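Local coordinates for protein pectate lyase (PDB 5GT5) that cleaves polygalacturonate and partly methylated pectins within the chain by elimination, most likely with calcium as cofactor, at residues 22-25 with 31-34; 221-224 with 228-231; 284-289 with 405-410; 62-67 with 112-117. The protein carries 1 engineered substitution. All blocks are in the same frame, centred on the assembly; numbering follows the deposited sequence.

How the contacts relate
Three of the four contacts reach the parallel strands of the beta-helix expected for polysaccharide lyase family 1; contact 2 instead joins a helix to the loop that follows it. Contacts 1 and 4 lie on the same side of the chain's centre, their centres 21 Å and their nearest atoms about 7 Å apart. Contact 2 is 51 Å from contact 1, centre to centre, across the middle of the chain. Contact 3, where residues 405-410 meet strand 284-288, is 36 Å from contact 4 between centres. All four lie away from the probable calcium ligands Asp-152, Asp-174 and Asp-178 and the probable active-site Arg-276.

Contact 1 of 4, residues 22-25 with 31-34; sequences ISES and KKVY
Glu-24 and Lys-32 meet through the ends of their side chains, the loop of residues 22-25 supplying the carboxylate and strand 30-33 the ammonium group. The CB of Lys-32 points at the loop, and its chain runs out fully extended to NZ. Glu-24 starts less directly: its CG is tucked between the backbone N and the carbonyl carbon (chi1 64°), after which the extended chain brings the carboxylate nearer to the strand. The two side chains run at a slant to one another, and contact is concentrated at one oxygen. Lys-32 NZ donates to Glu-24 OE1 at 2.7 Å, a hydrogen bond that is also a salt bridge. It reaches that oxygen on its anti side and 31° out of the carboxylate plane. Behind the charged ends, Lys-32 CE lies 4.0 Å from Glu-24 CB, so a little aliphatic surface accompanies the ion pair. The backbones stay apart, the nearest CA atoms, those of Glu-24 and Lys-31, being 7.9 Å from each other.

Within the loop, the hydroxyls Ser-23 OG and Ser-25 OG are hydrogen-bonded at 2.9 Å, on either side of Glu-24 in sequence. Parallel pairing with strand 51-54 places strand 30-33 among the strands of the beta-helix expected for this family, and the salt bridge joins the preceding loop to it.

Lys-438 forms a second salt bridge to the same Glu-24 OE1. One carboxylate oxygen thus receives two ammonium groups, which would probably favour the ionised form of Glu-24 and let one carboxylate balance charge from two lysines.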
loop_
_atom_site.group_PDB
_atom_site.type_symbol
_atom_site.label_atom_id
_atom_site.label_comp_id
_atom_site.label_asym_id
_atom_site.label_seq_id
_atom_site.Cartn_x
_atom_site.Cartn_y
_atom_site.Cartn_z
ATOM N N ILE A 22 0.188 21.184 -3.200
ATOM C CA ILE A 22 -0.286 21.713 -4.476
ATOM C C ILE A 22 -0.763 23.123 -4.171
ATOM O O ILE A 22 -1.447 23.337 -3.167
ATOM C CB ILE A 22 -1.498 20.898 -5.016
ATOM C CG1 ILE A 22 -1.097 19.453 -5.316
ATOM C CG2 ILE A 22 -2.117 21.540 -6.275
ATOM C CD1 ILE A 22 0.036 19.328 -6.321
ATOM N N SER A 23 -0.413 24.080 -5.029
ATOM C CA SER A 23 -0.899 25.448 -4.859
ATOM C C SER A 23 -2.368 25.569 -5.225
ATOM O O SER A 23 -2.847 24.919 -6.153
ATOM C CB SER A 23 -0.081 26.407 -5.723
ATOM O OG SER A 23 -0.694 27.685 -5.752
ATOM N N GLU A 24 -3.081 26.418 -4.494
ATOM C CA GLU A 24 -4.490 26.656 -4.782
ATOM C C GLU A 24 -4.694 27.285 -6.157
ATOM O O GLU A 24 -5.808 27.284 -6.669
ATOM C CB GLU A 24 -5.140 27.519 -3.688
ATOM C CG GLU A 24 -4.586 28.955 -3.565
ATOM C CD GLU A 24 -5.303 29.730 -2.457
ATOM O OE1 GLU A 24 -6.530 29.562 -2.346
ATOM O OE2 GLU A 24 -4.660 30.490 -1.693
ATOM N N SER A 25 -3.613 27.781 -6.763
ATOM C CA SER A 25 -3.655 28.357 -8.109
ATOM C C SER A 25 -3.502 27.297 -9.208
ATOM O O SER A 25 -3.642 27.594 -10.398
ATOM C CB SER A 25 -2.588 29.455 -8.272
ATOM O OG SER A 25 -1.278 28.912 -8.311
ATOM N N LYS A 31 -9.188 21.687 -6.646
ATOM C CA LYS A 31 -10.555 22.110 -6.886
ATOM C C LYS A 31 -11.194 22.698 -5.648
ATOM O O LYS A 31 -11.264 22.034 -4.604
ATOM C CB LYS A 31 -11.422 20.960 -7.396
ATOM C CG LYS A 31 -10.928 20.313 -8.677
ATOM C CD LYS A 31 -10.860 21.311 -9.838
ATOM C CE LYS A 31 -10.517 20.553 -11.097
ATOM N NZ LYS A 31 -10.380 21.524 -12.229
ATOM N N LYS A 32 -11.675 23.926 -5.759
ATOM C CA LYS A 32 -12.430 24.583 -4.699
ATOM C C LYS A 32 -13.888 24.258 -4.886
ATOM O O LYS A 32 -14.481 24.485 -5.943
ATOM C CB LYS A 32 -12.182 26.101 -4.746
ATOM C CG LYS A 32 -10.761 26.455 -4.302
ATOM C CD LYS A 32 -10.500 27.954 -4.291
ATOM C CE LYS A 32 -9.088 28.228 -3.866
ATOM N NZ LYS A 32 -8.840 29.715 -3.829
ATOM N N VAL A 33 -14.468 23.686 -3.842
ATOM C CA VAL A 33 -15.816 23.150 -3.928
ATOM C C VAL A 33 -16.793 23.994 -3.109
ATOM O O VAL A 33 -16.662 24.116 -1.872
ATOM C CB VAL A 33 -15.806 21.673 -3.457
ATOM C CG1 VAL A 33 -17.210 21.180 -3.158
ATOM C CG2 VAL A 33 -15.121 20.790 -4.509
ATOM N N TYR A 34 -17.780 24.566 -3.805
ATOM C CA TYR A 34 -18.760 25.445 -3.163
ATOM C C TYR A 34 -20.124 24.816 -3.070
ATOM O O TYR A 34 -20.972 25.276 -2.301
ATOM C CB TYR A 34 -18.872 26.759 -3.943
ATOM C CG TYR A 34 -17.571 27.518 -4.033
ATOM C CD1 TYR A 34 -16.667 27.302 -5.085
ATOM C CD2 TYR A 34 -17.237 28.466 -3.076
ATOM C CE1 TYR A 34 -15.453 28.015 -5.155
ATOM C CE2 TYR A 34 -16.034 29.154 -3.136
ATOM C CZ TYR A 34 -15.154 28.930 -4.173
ATOM O OH TYR A 34 -13.967 29.623 -4.237
#

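Contact 2 of 4, residues 221-224 with 228-231; sequences YNYL and AVGL
Tyr-223 and Leu-224, near the C-terminal end of helix 219-225, pack against residues 228-231 as the chain folds back in the short connection between two helices, 219-225 and 233-241. The apolar part has two centres. At the first, the Tyr-223 ring spans two residues: its CE1 is 3.4 Å from Ala-228 CB, and its CE2 is 3.5 Å from Val-229 CG2. A chi1 of -179° brings the ring end toward residues 228-231, and the Tyr-223 and Val-229 side chains cross at roughly a right angle. At the second centre, Leu-224 and Leu-231 lie side by side and point the same way, with Leu-224 CD2 4.0 Å from Leu-231 CD1. Ile-236 of the following helix and residues of helix 306-314 close over these leucines.

The polar part includes a bond from the Tyr-223 hydroxyl to Ala-311 O, outside the two segments. Replacing Tyr-223 with an alanine would probably leave Ala-228 CB and Val-229 CG2 without their aromatic neighbour and Ala-311 O without this hydroxyl.

Between the segments, the backbone makes the bond. Gly-230, with phi 88°, carries the chain through the turn that presents the next amide to the helix end, and Leu-231 N donates to Leu-224 O at 3.1 Å.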
loop_
_atom_site.group_PDB
_atom_site.type_symbol
_atom_site.label_atom_id
_atom_site.label_comp_id
_atom_site.label_asym_id
_atom_site.label_seq_id
_atom_site.Cartn_x
_atom_site.Cartn_y
_atom_site.Cartn_z
ATOM N N TYR A 221 -41.726 3.869 19.152
ATOM C CA TYR A 221 -41.762 5.080 19.954
ATOM C C TYR A 221 -43.029 5.131 20.808
ATOM O O TYR A 221 -42.983 5.400 22.038
ATOM C CB TYR A 221 -41.653 6.313 19.045
ATOM C CG TYR A 221 -41.664 7.595 19.848
ATOM C CD1 TYR A 221 -40.525 8.039 20.492
ATOM C CD2 TYR A 221 -42.842 8.337 20.002
ATOM C CE1 TYR A 221 -40.531 9.188 21.272
ATOM C CE2 TYR A 221 -42.854 9.497 20.751
ATOM C CZ TYR A 221 -41.698 9.930 21.376
ATOM O OH TYR A 221 -41.693 11.056 22.162
ATOM N N ASN A 222 -44.158 4.826 20.174
ATOM C CA ASN A 222 -45.440 4.811 20.885
ATOM C C ASN A 222 -45.432 3.823 22.053
ATOM O O ASN A 222 -45.834 4.146 23.174
ATOM C CB ASN A 222 -46.572 4.510 19.892
ATOM C CG ASN A 222 -47.955 4.733 20.476
ATOM O OD1 ASN A 222 -48.229 5.751 21.113
ATOM N ND2 ASN A 222 -48.836 3.762 20.268
ATOM N N TYR A 223 -44.894 2.632 21.826
ATOM C CA TYR A 223 -44.796 1.646 22.883
ATOM C C TYR A 223 -43.914 2.127 24.042
ATOM O O TYR A 223 -44.252 1.964 25.210
ATOM C CB TYR A 223 -44.256 0.344 22.309
ATOM C CG TYR A 223 -44.156 -0.743 23.327
ATOM C CD1 TYR A 223 -45.294 -1.366 23.820
ATOM C CD2 TYR A 223 -42.917 -1.138 23.836
ATOM C CE1 TYR A 223 -45.190 -2.375 24.773
ATOM C CE2 TYR A 223 -42.804 -2.146 24.795
ATOM C CZ TYR A 223 -43.943 -2.732 25.276
ATOM O OH TYR A 223 -43.823 -3.726 26.239
ATOM N N LEU A 224 -42.759 2.701 23.716
ATOM C CA LEU A 224 -41.858 3.206 24.744
ATOM C C LEU A 224 -42.507 4.285 25.610
ATOM O O LEU A 224 -42.248 4.352 26.817
ATOM C CB LEU A 224 -40.585 3.749 24.115
ATOM C CG LEU A 224 -39.746 2.735 23.344
ATOM C CD1 LEU A 224 -38.635 3.501 22.609
ATOM C CD2 LEU A 224 -39.173 1.675 24.318
ATOM N N ALA A 228 -46.959 0.644 29.090
ATOM C CA ALA A 228 -46.217 -0.606 29.203
ATOM C C ALA A 228 -44.771 -0.361 29.637
ATOM O O ALA A 228 -44.127 -1.240 30.229
ATOM C CB ALA A 228 -46.240 -1.361 27.865
ATOM N N VAL A 229 -44.252 0.825 29.304
ATOM C CA VAL A 229 -42.867 1.145 29.586
ATOM C C VAL A 229 -42.717 2.410 30.421
ATOM O O VAL A 229 -41.996 2.398 31.413
ATOM C CB VAL A 229 -42.039 1.265 28.277
ATOM C CG1 VAL A 229 -40.574 1.592 28.562
ATOM C CG2 VAL A 229 -42.137 -0.018 27.484
ATOM N N GLY A 230 -43.357 3.502 30.020
ATOM C CA GLY A 230 -43.370 4.702 30.856
ATOM C C GLY A 230 -42.216 5.663 30.659
ATOM O O GLY A 230 -41.933 6.482 31.538
ATOM N N LEU A 231 -41.529 5.568 29.521
ATOM C CA LEU A 231 -40.487 6.559 29.233
ATOM C C LEU A 231 -41.098 7.875 28.822
ATOM O O LEU A 231 -42.052 7.919 28.049
ATOM C CB LEU A 231 -39.602 6.065 28.092
ATOM C CG LEU A 231 -38.640 4.957 28.528
ATOM C CD1 LEU A 231 -38.160 4.153 27.285
ATOM C CD2 LEU A 231 -37.428 5.493 29.304
#

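Contact 3 of 4, residues 284-289 with 405-410; sequences NAHAYN and SILPYS
His-286, on strand 284-288, meets both Tyr-409 and Leu-407 of the loop 405-410, the first through a ring nitrogen and the second through a ring face. The polar contact is a short hydrogen bond, 2.6 Å between His-286 ND1 and Tyr-409 OH, in which either group could be the donor. The hydroxyl approaches the edge of the imidazole in its plane. The rings themselves meet rim to rim, with centroids 5.8 Å apart and planes at 34°, so neither lies over the other. Tyr-409 OH is also bonded to Thr-264 OG1, and through its other nitrogen, His-286 NE2 bonds to Glu-337 OE2. With both nitrogens engaged, the rotation of this buried ring is fixed.

The apolar contact is a CH-pi interaction. Leu-407 CD1 sits 3.6 Å from the centroid of the His-286 ring and 16° off its normal, displaced toward the rim where ND1 lies at 3.4 Å. The chi1 of 177° turns the imidazole away from the backbone N, which lets it receive the methyl on its face and the hydroxyl at its edge. Tyr-411 adds an edge-to-face ring contact. Putting an alanine at His-286 would probably leave Tyr-409 OH and Glu-337 without this partner and open a gap beneath Leu-407 CD1.

Strand 284-288 lies between the parallel strands 262-271 and 333-337. Its Ala-285 and Ala-287 point away from the loop, whereas His-286 points toward it: a late, irregular chain segment laid against a parallel beta-helix, consistent with the family-1 lyase fold.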
loop_
_atom_site.group_PDB
_atom_site.type_symbol
_atom_site.label_atom_id
_atom_site.label_comp_id
_atom_site.label_asym_id
_atom_site.label_seq_id
_atom_site.Cartn_x
_atom_site.Cartn_y
_atom_site.Cartn_z
ATOM N N ASN A 284 -5.032 -5.897 12.908
ATOM C CA ASN A 284 -4.273 -5.195 13.929
ATOM C C ASN A 284 -4.816 -3.809 14.143
ATOM O O ASN A 284 -4.995 -3.052 13.194
ATOM C CB ASN A 284 -2.799 -5.055 13.525
ATOM C CG ASN A 284 -2.084 -6.365 13.468
ATOM O OD1 ASN A 284 -1.893 -7.030 14.480
ATOM N ND2 ASN A 284 -1.642 -6.741 12.265
ATOM N N ALA A 285 -5.093 -3.466 15.397
ATOM C CA ALA A 285 -5.532 -2.120 15.735
ATOM C C ALA A 285 -4.762 -1.591 16.923
ATOM O O ALA A 285 -4.632 -2.305 17.923
ATOM C CB ALA A 285 -7.009 -2.096 16.053
ATOM N N HIS A 286 -4.294 -0.349 16.828
ATOM C CA HIS A 286 -3.541 0.307 17.891
ATOM C C HIS A 286 -4.209 1.631 18.215
ATOM O O HIS A 286 -4.327 2.502 17.333
ATOM C CB HIS A 286 -2.089 0.508 17.415
ATOM C CG HIS A 286 -1.213 1.243 18.391
ATOM N ND1 HIS A 286 -0.244 2.133 17.980
ATOM C CD2 HIS A 286 -1.117 1.167 19.738
ATOM C CE1 HIS A 286 0.379 2.619 19.041
ATOM N NE2 HIS A 286 -0.134 2.066 20.118
ATOM N N ALA A 287 -4.652 1.779 19.463
ATOM C CA ALA A 287 -5.172 3.046 19.961
ATOM C C ALA A 287 -4.237 3.555 21.050
ATOM O O ALA A 287 -3.901 2.838 21.996
ATOM C CB ALA A 287 -6.568 2.882 20.494
ATOM N N TYR A 288 -3.787 4.789 20.895
ATOM C CA TYR A 288 -3.009 5.430 21.948
ATOM C C TYR A 288 -3.489 6.838 22.200
ATOM O O TYR A 288 -3.931 7.539 21.291
ATOM C CB TYR A 288 -1.500 5.384 21.664
ATOM C CG TYR A 288 -0.944 6.233 20.514
ATOM C CD1 TYR A 288 -0.880 5.725 19.210
ATOM C CD2 TYR A 288 -0.423 7.525 20.746
ATOM C CE1 TYR A 288 -0.299 6.460 18.187
ATOM C CE2 TYR A 288 0.148 8.280 19.707
ATOM C CZ TYR A 288 0.176 7.744 18.436
ATOM O OH TYR A 288 0.736 8.463 17.406
ATOM N N ASN A 289 -3.432 7.269 23.462
ATOM C CA ASN A 289 -3.851 8.625 23.820
ATOM C C ASN A 289 -5.235 8.937 23.276
ATOM O O ASN A 289 -5.455 10.001 22.693
ATOM C CB ASN A 289 -2.857 9.680 23.306
ATOM C CG ASN A 289 -1.496 9.660 24.027
ATOM O OD1 ASN A 289 -0.506 10.109 23.446
ATOM N ND2 ASN A 289 -1.445 9.185 25.273
ATOM N N SER A 405 6.202 -8.571 15.294
ATOM C CA SER A 405 6.479 -8.631 16.719
ATOM C C SER A 405 6.222 -7.286 17.386
ATOM O O SER A 405 5.612 -7.219 18.451
ATOM C CB SER A 405 7.935 -9.092 16.946
ATOM O OG SER A 405 8.097 -10.437 16.519
ATOM N N ILE A 406 6.714 -6.222 16.760
ATOM C CA ILE A 406 6.486 -4.855 17.231
ATOM C C ILE A 406 5.900 -3.988 16.114
ATOM O O ILE A 406 6.089 -4.263 14.922
ATOM C CB ILE A 406 7.779 -4.199 17.792
ATOM C CG1 ILE A 406 8.832 -4.080 16.696
ATOM C CG2 ILE A 406 8.340 -5.001 18.960
ATOM C CD1 ILE A 406 9.969 -3.146 17.040
ATOM N N LEU A 407 5.185 -2.943 16.504
ATOM C CA LEU A 407 4.530 -2.091 15.520
ATOM C C LEU A 407 5.559 -1.531 14.550
ATOM O O LEU A 407 6.676 -1.170 14.961
ATOM C CB LEU A 407 3.793 -0.973 16.232
ATOM C CG LEU A 407 2.518 -1.396 16.954
ATOM C CD1 LEU A 407 2.129 -0.327 17.955
ATOM C CD2 LEU A 407 1.390 -1.668 15.931
ATOM N N PRO A 408 5.197 -1.473 13.253
ATOM C CA PRO A 408 6.117 -1.039 12.190
ATOM C C PRO A 408 6.275 0.475 12.078
ATOM O O PRO A 408 6.714 0.983 11.040
ATOM C CB PRO A 408 5.464 -1.590 10.920
ATOM C CG PRO A 408 4.018 -1.605 11.232
ATOM C CD PRO A 408 3.934 -1.989 12.689
ATOM N N TYR A 409 5.958 1.199 13.143
ATOM C CA TYR A 409 6.114 2.644 13.135
ATOM C C TYR A 409 6.494 3.137 14.512
ATOM O O TYR A 409 6.243 2.464 15.513
ATOM C CB TYR A 409 4.824 3.308 12.666
ATOM C CG TYR A 409 3.562 2.943 13.428
ATOM C CD1 TYR A 409 3.256 3.545 14.668
ATOM C CD2 TYR A 409 2.660 2.032 12.891
ATOM C CE1 TYR A 409 2.078 3.222 15.361
ATOM C CE2 TYR A 409 1.483 1.725 13.545
ATOM C CZ TYR A 409 1.195 2.318 14.769
ATOM O OH TYR A 409 0.016 2.009 15.398
ATOM N N SER A 410 7.130 4.301 14.565
ATOM C CA SER A 410 7.433 4.861 15.866
ATOM C C SER A 410 6.421 5.937 16.198
ATOM O O SER A 410 5.764 6.483 15.310
ATOM C CB SER A 410 8.855 5.418 15.891
ATOM O OG SER A 410 8.988 6.459 14.942
#

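Contact 4 of 4, residues 62-67 with 112-117; sequences WNEIPS and IKHAAI
Glu-64 OE2 accepts two hydrogen bonds, one from His-114 ND1 across the contact and one from the backbone N of Gly-61. The histidine bond is 2.7 Å from ND1 to OE2 and nearly straight, with an angle of 172° at the hydrogen. The oxygen lies in the imidazole plane and is approached on its syn side, 23° out of the carboxylate plane; the carboxylate and ring planes are 31° apart. Glu-64 reaches across with an extended chain beyond CG and meets the histidine side chain at about a right angle.

The other nitrogen, His-114 NE2, bonds to Glu-134 OE1. The ring is thus held between two carboxylates, which would probably favour its protonated form and make this a charged bridge. Lys-113 CB lies 3.7 Å above the centre of one ring face, adding an aliphatic cover.

His-114 occupies the bend between strands 111-113 and 115-120 with a positive phi. The first pairs in parallel with 58-59 and 131-133, and the second lies between 92-97 and 154-157. Helix 84-89 borders both partners: Thr-89 touches Glu-64 and His-114, and Leu-86 touches the histidine, so the bond ties the loop after strand 58-59 to this bend of the beta-helix, beside helix 84-89.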
loop_
_atom_site.group_PDB
_atom_site.type_symbol
_atom_site.label_atom_id
_atom_site.label_comp_id
_atom_site.label_asym_id
_atom_site.label_seq_id
_atom_site.Cartn_x
_atom_site.Cartn_y
_atom_site.Cartn_z
ATOM N N TRP A 62 -29.836 13.722 -1.556
ATOM C CA TRP A 62 -30.178 13.436 -2.956
ATOM C C TRP A 62 -31.279 14.349 -3.506
ATOM O O TRP A 62 -31.238 14.697 -4.685
ATOM C CB TRP A 62 -30.574 11.975 -3.083
ATOM C CG TRP A 62 -30.801 11.517 -4.465
ATOM C CD1 TRP A 62 -32.005 11.252 -5.040
ATOM C CD2 TRP A 62 -29.806 11.245 -5.450
ATOM N NE1 TRP A 62 -31.816 10.812 -6.334
ATOM C CE2 TRP A 62 -30.469 10.810 -6.606
ATOM C CE3 TRP A 62 -28.402 11.331 -5.472
ATOM C CZ2 TRP A 62 -29.787 10.464 -7.776
ATOM C CZ3 TRP A 62 -27.733 10.979 -6.620
ATOM C CH2 TRP A 62 -28.424 10.548 -7.758
ATOM N N ASN A 63 -32.237 14.752 -2.665
ATOM C CA ASN A 63 -33.317 15.651 -3.106
ATOM C C ASN A 63 -33.023 17.146 -3.045
ATOM O O ASN A 63 -33.825 17.949 -3.534
ATOM C CB ASN A 63 -34.596 15.385 -2.297
ATOM C CG ASN A 63 -35.049 13.959 -2.388
ATOM O OD1 ASN A 63 -34.889 13.308 -3.427
ATOM N ND2 ASN A 63 -35.632 13.451 -1.303
ATOM N N GLU A 64 -31.911 17.554 -2.447
ATOM C CA GLU A 64 -31.606 18.967 -2.337
ATOM C C GLU A 64 -30.481 19.433 -3.235
ATOM O O GLU A 64 -30.277 20.639 -3.404
ATOM C CB GLU A 64 -31.308 19.364 -0.884
ATOM C CG GLU A 64 -30.105 18.624 -0.289
ATOM C CD GLU A 64 -29.850 18.949 1.166
ATOM O OE1 GLU A 64 -30.469 19.896 1.722
ATOM O OE2 GLU A 64 -28.993 18.220 1.764
ATOM N N ILE A 65 -29.702 18.497 -3.750
ATOM C CA ILE A 65 -28.575 18.861 -4.602
ATOM C C ILE A 65 -29.036 19.217 -6.005
ATOM O O ILE A 65 -30.129 18.826 -6.420
ATOM C CB ILE A 65 -27.491 17.750 -4.636
ATOM C CG1 ILE A 65 -28.050 16.467 -5.253
ATOM C CG2 ILE A 65 -26.959 17.550 -3.217
ATOM C CD1 ILE A 65 -27.074 15.247 -5.301
ATOM N N PRO A 66 -28.202 19.968 -6.744
ATOM C CA PRO A 66 -28.599 20.274 -8.122
ATOM C C PRO A 66 -28.733 19.017 -8.962
ATOM O O PRO A 66 -28.033 18.023 -8.703
ATOM C CB PRO A 66 -27.446 21.152 -8.635
ATOM C CG PRO A 66 -26.851 21.744 -7.440
ATOM C CD PRO A 66 -27.006 20.719 -6.329
ATOM N N SER A 67 -29.603 19.047 -9.970
ATOM C CA SER A 67 -29.756 17.914 -10.877
ATOM C C SER A 67 -28.426 17.487 -11.484
ATOM O O SER A 67 -28.189 16.306 -11.669
ATOM C CB SER A 67 -30.743 18.229 -12.012
ATOM O OG SER A 67 -32.012 18.612 -11.512
ATOM N N ILE A 112 -20.228 18.459 6.328
ATOM C CA ILE A 112 -20.737 17.585 5.275
ATOM C C ILE A 112 -22.012 16.957 5.817
ATOM O O ILE A 112 -21.944 16.175 6.777
ATOM C CB ILE A 112 -19.735 16.454 4.963
ATOM C CG1 ILE A 112 -18.372 17.035 4.533
ATOM C CG2 ILE A 112 -20.271 15.494 3.894
ATOM C CD1 ILE A 112 -18.440 17.850 3.286
ATOM N N LYS A 113 -23.164 17.294 5.240
ATOM C CA LYS A 113 -24.475 16.880 5.768
ATOM C C LYS A 113 -25.268 16.068 4.766
ATOM O O LYS A 113 -25.229 16.341 3.563
ATOM C CB LYS A 113 -25.292 18.107 6.181
ATOM C CG LYS A 113 -24.708 18.878 7.348
ATOM C CD LYS A 113 -25.724 19.930 7.866
ATOM C CE LYS A 113 -25.556 21.237 7.148
ATOM N NZ LYS A 113 -26.810 22.094 7.177
ATOM N N HIS A 114 -25.975 15.054 5.275
ATOM C CA HIS A 114 -26.967 14.291 4.506
ATOM C C HIS A 114 -26.338 13.380 3.500
ATOM O O HIS A 114 -26.974 13.008 2.511
ATOM C CB HIS A 114 -28.034 15.196 3.852
ATOM C CG HIS A 114 -28.517 16.262 4.780
ATOM N ND1 HIS A 114 -28.858 17.532 4.355
ATOM C CD2 HIS A 114 -28.609 16.265 6.129
ATOM C CE1 HIS A 114 -29.191 18.259 5.415
ATOM N NE2 HIS A 114 -29.059 17.511 6.498
ATOM N N ALA A 115 -25.089 12.993 3.750
ATOM C CA ALA A 115 -24.398 12.077 2.822
ATOM C C ALA A 115 -23.389 11.173 3.483
ATOM O O ALA A 115 -22.642 11.593 4.369
ATOM C CB ALA A 115 -23.736 12.810 1.644
ATOM N N ALA A 116 -23.351 9.933 3.001
ATOM C CA ALA A 116 -22.297 8.976 3.345
ATOM C C ALA A 116 -21.183 9.052 2.312
ATOM O O ALA A 116 -21.447 9.263 1.123
ATOM C CB ALA A 116 -22.866 7.550 3.320
ATOM N N ILE A 117 -19.945 8.870 2.764
ATOM C CA ILE A 117 -18.774 8.784 1.873
ATOM C C ILE A 117 -18.242 7.361 1.883
ATOM O O ILE A 117 -18.029 6.775 2.949
ATOM C CB ILE A 117 -17.670 9.750 2.265
ATOM C CG1 ILE A 117 -18.178 11.191 2.070
ATOM C CG2 ILE A 117 -16.380 9.495 1.385
ATOM C CD1 ILE A 117 -17.195 12.233 2.484
#